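Local coordinates for uncharacterized protein conserved in bacteria (PDB 4FZQ), which is a streptococcal surface antigen thought to mediate attachment to host cells, represented here by its G5 domain, at residues Y32-Y46 and L60-V74. The protein carries 1 engineered substitution. Numbering follows the deposited sequence.
Sequences YLLQEGKAGKKVSVY and LLSETVVEGQNRILV
V74 lays its CB over one face of the Y32 ring, 4.0 Å from the centroid, a CH-pi contact in which the methine and methyls offer a compact apolar surface. CG of Y32 lies between the backbone N and carbonyl carbon (chi1 58°), which brings the phenol alongside the V74 side chain. I72 and V74 are the buried partners here; L34 covers them from the surface, its CB 3.4 Å from I72 CG2 and its CG against V74 CG2. At the far end L60 CD1 covers a face of the Y46 ring, 3.7 Å from CE2, beside a classic beta bulge in which L61 and S62 both face V45.

Between these ends the main chains stay tightly bonded, V43 N to T64 O at 2.8 Å, but polar side chains above the ladder are looser and hydrated. One water joins V43 O, S62 OG and T64 OG1, and K42 NZ stays 4.6 Å from E63 OE2, too far for a salt bridge. In the linker, G37, G40 and G68 let the backbones approach closely. T64 OG1 also bonds T64 of a second subunit, whose strand extends the sheet. Two ladders, each part of a three-stranded sheet and linked through glycine-containing segments, are consistent with the elongated, all-beta G5 domain.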
# COMPACT_ATOMS: atom_id res chain seq x y z
N TYR A 32 5.93 -17.72 -17.49
CA TYR A 32 4.72 -18.27 -16.89
C TYR A 32 4.95 -18.38 -15.38
O TYR A 32 6.09 -18.28 -14.92
CB TYR A 32 4.44 -19.66 -17.46
CG TYR A 32 5.59 -20.63 -17.24
CD1 TYR A 32 6.78 -20.49 -17.94
CD2 TYR A 32 5.50 -21.64 -16.29
CE1 TYR A 32 7.87 -21.33 -17.70
CE2 TYR A 32 6.58 -22.48 -16.03
CZ TYR A 32 7.76 -22.32 -16.74
OH TYR A 32 8.85 -23.14 -16.49
N LEU A 33 3.89 -18.57 -14.61
CA LEU A 33 4.10 -18.71 -13.18
C LEU A 33 4.16 -20.18 -12.84
O LEU A 33 3.35 -20.97 -13.33
CB LEU A 33 2.99 -18.00 -12.38
CG LEU A 33 1.51 -18.34 -12.49
CD1 LEU A 33 1.24 -19.77 -12.04
CD2 LEU A 33 0.73 -17.36 -11.60
N LEU A 34 5.14 -20.56 -12.03
CA LEU A 34 5.32 -21.95 -11.64
C LEU A 34 4.29 -22.31 -10.58
O LEU A 34 3.83 -23.45 -10.52
CB LEU A 34 6.72 -22.15 -11.08
CG LEU A 34 7.53 -23.29 -11.68
CD1 LEU A 34 8.79 -23.50 -10.85
CD2 LEU A 34 6.70 -24.57 -11.73
N GLN A 35 3.97 -21.35 -9.73
CA GLN A 35 2.97 -21.55 -8.69
C GLN A 35 2.48 -20.18 -8.24
O GLN A 35 3.24 -19.21 -8.26
CB GLN A 35 3.55 -22.37 -7.52
CG GLN A 35 4.35 -21.59 -6.51
CD GLN A 35 4.95 -22.49 -5.42
OE1 GLN A 35 5.53 -22.00 -4.45
NE2 GLN A 35 4.81 -23.80 -5.58
N GLU A 36 1.21 -20.11 -7.86
CA GLU A 36 0.62 -18.84 -7.47
C GLU A 36 1.00 -18.35 -6.08
O GLU A 36 0.91 -17.16 -5.81
CB GLU A 36 -0.91 -18.93 -7.61
CG GLU A 36 -1.34 -19.27 -9.04
CD GLU A 36 -2.70 -18.69 -9.42
OE1 GLU A 36 -3.73 -19.13 -8.85
OE2 GLU A 36 -2.72 -17.79 -10.29
N GLY A 37 1.43 -19.26 -5.22
CA GLY A 37 1.82 -18.87 -3.88
C GLY A 37 0.69 -18.35 -3.01
O GLY A 37 -0.22 -17.68 -3.49
N LYS A 38 0.76 -18.67 -1.72
CA LYS A 38 -0.24 -18.24 -0.75
C LYS A 38 0.36 -17.23 0.21
O LYS A 38 1.52 -17.33 0.59
CB LYS A 38 -0.75 -19.45 0.05
CG LYS A 38 -1.75 -20.32 -0.69
CD LYS A 38 -1.14 -21.60 -1.26
CE LYS A 38 -0.81 -22.61 -0.15
NZ LYS A 38 -0.40 -23.94 -0.70
N ALA A 39 -0.44 -16.26 0.60
CA ALA A 39 0.02 -15.21 1.51
C ALA A 39 0.48 -15.76 2.86
O ALA A 39 -0.05 -16.75 3.36
CB ALA A 39 -1.10 -14.19 1.73
N GLY A 40 1.48 -15.10 3.43
CA GLY A 40 1.97 -15.48 4.74
C GLY A 40 0.97 -14.95 5.76
O GLY A 40 -0.06 -14.38 5.39
N LYS A 41 1.27 -15.08 7.03
CA LYS A 41 0.31 -14.66 8.03
C LYS A 41 0.91 -14.05 9.29
O LYS A 41 1.94 -14.50 9.79
CB LYS A 41 -0.53 -15.89 8.39
CG LYS A 41 -1.89 -15.63 8.96
CD LYS A 41 -2.69 -16.94 8.98
CE LYS A 41 -2.93 -17.47 7.56
NZ LYS A 41 -3.74 -18.72 7.53
N LYS A 42 0.27 -13.00 9.80
CA LYS A 42 0.72 -12.36 11.03
C LYS A 42 -0.50 -12.37 11.95
O LYS A 42 -1.44 -11.61 11.75
CB LYS A 42 1.16 -10.93 10.77
CG LYS A 42 1.53 -10.14 12.01
CD LYS A 42 1.94 -8.74 11.58
CE LYS A 42 1.98 -7.78 12.75
NZ LYS A 42 2.02 -6.36 12.26
N VAL A 43 -0.48 -13.26 12.93
CA VAL A 43 -1.59 -13.37 13.87
C VAL A 43 -1.28 -12.76 15.23
O VAL A 43 -0.31 -13.13 15.89
CB VAL A 43 -1.97 -14.84 14.11
CG1 VAL A 43 -3.06 -14.91 15.12
CG2 VAL A 43 -2.40 -15.47 12.81
N SER A 44 -2.11 -11.81 15.64
CA SER A 44 -1.94 -11.17 16.93
C SER A 44 -3.09 -11.56 17.83
O SER A 44 -4.25 -11.59 17.41
CB SER A 44 -1.92 -9.65 16.77
OG SER A 44 -0.89 -9.23 15.92
N VAL A 45 -2.77 -11.89 19.08
CA VAL A 45 -3.79 -12.24 20.05
C VAL A 45 -3.84 -11.05 21.01
O VAL A 45 -2.82 -10.65 21.57
CB VAL A 45 -3.44 -13.50 20.85
CG1 VAL A 45 -4.47 -13.71 21.96
CG2 VAL A 45 -3.41 -14.70 19.93
N TYR A 46 -5.03 -10.49 21.17
CA TYR A 46 -5.21 -9.34 22.05
C TYR A 46 -6.10 -9.69 23.21
O TYR A 46 -6.79 -10.71 23.20
CB TYR A 46 -5.88 -8.18 21.32
CG TYR A 46 -5.07 -7.57 20.20
CD1 TYR A 46 -5.17 -8.04 18.90
CD2 TYR A 46 -4.21 -6.50 20.46
CE1 TYR A 46 -4.42 -7.47 17.87
CE2 TYR A 46 -3.46 -5.93 19.45
CZ TYR A 46 -3.57 -6.41 18.15
OH TYR A 46 -2.84 -5.84 17.14
N LEU A 60 -1.72 -6.43 23.88
CA LEU A 60 -1.28 -7.38 22.87
C LEU A 60 -0.63 -8.52 23.66
O LEU A 60 0.32 -8.31 24.39
CB LEU A 60 -0.24 -6.72 21.96
CG LEU A 60 0.45 -7.65 20.95
CD1 LEU A 60 -0.57 -8.14 19.93
CD2 LEU A 60 1.58 -6.91 20.26
N LEU A 61 -1.17 -9.73 23.51
CA LEU A 61 -0.65 -10.88 24.22
C LEU A 61 0.48 -11.59 23.47
O LEU A 61 1.45 -12.02 24.09
CB LEU A 61 -1.78 -11.86 24.50
CG LEU A 61 -2.37 -11.90 25.92
CD1 LEU A 61 -2.38 -10.52 26.55
CD2 LEU A 61 -3.77 -12.50 25.83
N SER A 62 0.34 -11.72 22.15
CA SER A 62 1.35 -12.38 21.34
C SER A 62 1.21 -12.04 19.87
O SER A 62 0.15 -11.63 19.41
CB SER A 62 1.26 -13.89 21.51
OG SER A 62 -0.02 -14.37 21.15
N GLU A 63 2.29 -12.25 19.14
CA GLU A 63 2.34 -11.94 17.73
C GLU A 63 3.13 -13.05 17.04
O GLU A 63 4.33 -13.24 17.29
CB GLU A 63 3.01 -10.58 17.56
CG GLU A 63 2.82 -9.90 16.24
CD GLU A 63 3.45 -8.51 16.25
OE1 GLU A 63 2.91 -7.62 16.94
OE2 GLU A 63 4.49 -8.32 15.58
N THR A 64 2.45 -13.80 16.18
CA THR A 64 3.03 -14.92 15.45
C THR A 64 3.10 -14.65 13.95
O THR A 64 2.10 -14.32 13.33
CB THR A 64 2.18 -16.17 15.66
OG1 THR A 64 2.12 -16.47 17.06
CG2 THR A 64 2.77 -17.36 14.90
N VAL A 65 4.29 -14.79 13.38
CA VAL A 65 4.46 -14.57 11.95
C VAL A 65 4.78 -15.89 11.27
O VAL A 65 5.77 -16.53 11.59
CB VAL A 65 5.60 -13.57 11.68
CG1 VAL A 65 5.97 -13.59 10.21
CG2 VAL A 65 5.16 -12.17 12.07
N VAL A 66 3.93 -16.30 10.33
CA VAL A 66 4.12 -17.55 9.61
C VAL A 66 4.41 -17.29 8.13
O VAL A 66 3.61 -16.66 7.44
CB VAL A 66 2.89 -18.42 9.70
CG1 VAL A 66 3.19 -19.81 9.13
CG2 VAL A 66 2.41 -18.51 11.13
N GLU A 67 5.54 -17.79 7.64
CA GLU A 67 5.91 -17.61 6.25
C GLU A 67 4.86 -18.25 5.35
O GLU A 67 4.27 -19.27 5.71
CB GLU A 67 7.27 -18.23 5.96
CG GLU A 67 7.69 -18.16 4.49
CD GLU A 67 7.91 -16.72 4.01
OE1 GLU A 67 8.92 -16.10 4.44
OE2 GLU A 67 7.07 -16.22 3.23
N GLY A 68 4.64 -17.67 4.18
CA GLY A 68 3.66 -18.23 3.26
C GLY A 68 4.31 -19.06 2.18
O GLY A 68 5.41 -19.60 2.35
N GLN A 69 3.63 -19.17 1.05
CA GLN A 69 4.15 -19.93 -0.08
C GLN A 69 4.47 -18.93 -1.18
O GLN A 69 3.63 -18.09 -1.52
CB GLN A 69 3.09 -20.93 -0.55
CG GLN A 69 3.48 -21.75 -1.76
CD GLN A 69 2.34 -22.64 -2.24
OE1 GLN A 69 2.00 -23.62 -1.59
NE2 GLN A 69 1.75 -22.29 -3.38
N ASN A 70 5.67 -19.01 -1.72
CA ASN A 70 6.09 -18.10 -2.79
C ASN A 70 5.32 -18.26 -4.09
O ASN A 70 4.90 -19.35 -4.46
CB ASN A 70 7.57 -18.27 -3.13
CG ASN A 70 8.50 -17.64 -2.12
OD1 ASN A 70 8.07 -16.92 -1.22
ND2 ASN A 70 9.80 -17.90 -2.28
N ARG A 71 5.16 -17.14 -4.78
CA ARG A 71 4.55 -17.12 -6.08
C ARG A 71 5.83 -17.22 -6.92
O ARG A 71 6.79 -16.48 -6.68
CB ARG A 71 3.86 -15.78 -6.30
CG ARG A 71 3.28 -15.54 -7.67
CD ARG A 71 2.63 -14.16 -7.72
NE ARG A 71 2.28 -13.75 -9.08
CZ ARG A 71 1.33 -14.32 -9.82
NH1 ARG A 71 0.62 -15.32 -9.32
NH2 ARG A 71 1.10 -13.89 -11.05
N ILE A 72 5.89 -18.15 -7.87
CA ILE A 72 7.10 -18.26 -8.67
C ILE A 72 6.86 -17.86 -10.12
O ILE A 72 6.03 -18.46 -10.81
CB ILE A 72 7.68 -19.70 -8.65
CG1 ILE A 72 8.31 -20.02 -7.29
CG2 ILE A 72 8.77 -19.84 -9.68
CD1 ILE A 72 8.36 -18.93 -6.21
N LEU A 73 7.60 -16.85 -10.57
CA LEU A 73 7.49 -16.40 -11.95
C LEU A 73 8.73 -16.90 -12.68
O LEU A 73 9.86 -16.64 -12.25
CB LEU A 73 7.41 -14.87 -12.02
CG LEU A 73 7.01 -14.36 -13.41
CD1 LEU A 73 5.53 -14.65 -13.62
CD2 LEU A 73 7.28 -12.87 -13.55
N VAL A 74 8.52 -17.63 -13.77
CA VAL A 74 9.63 -18.17 -14.55
C VAL A 74 9.71 -17.45 -15.89
O VAL A 74 8.72 -17.38 -16.63
CB VAL A 74 9.43 -19.70 -14.80
CG1 VAL A 74 10.68 -20.28 -15.42
CG2 VAL A 74 9.13 -20.42 -13.48
O HOH W 1 -0.07 -14.67 -6.38
O HOH W 2 0.38 -14.61 18.25
O HOH W 3 0.68 -7.35 16.00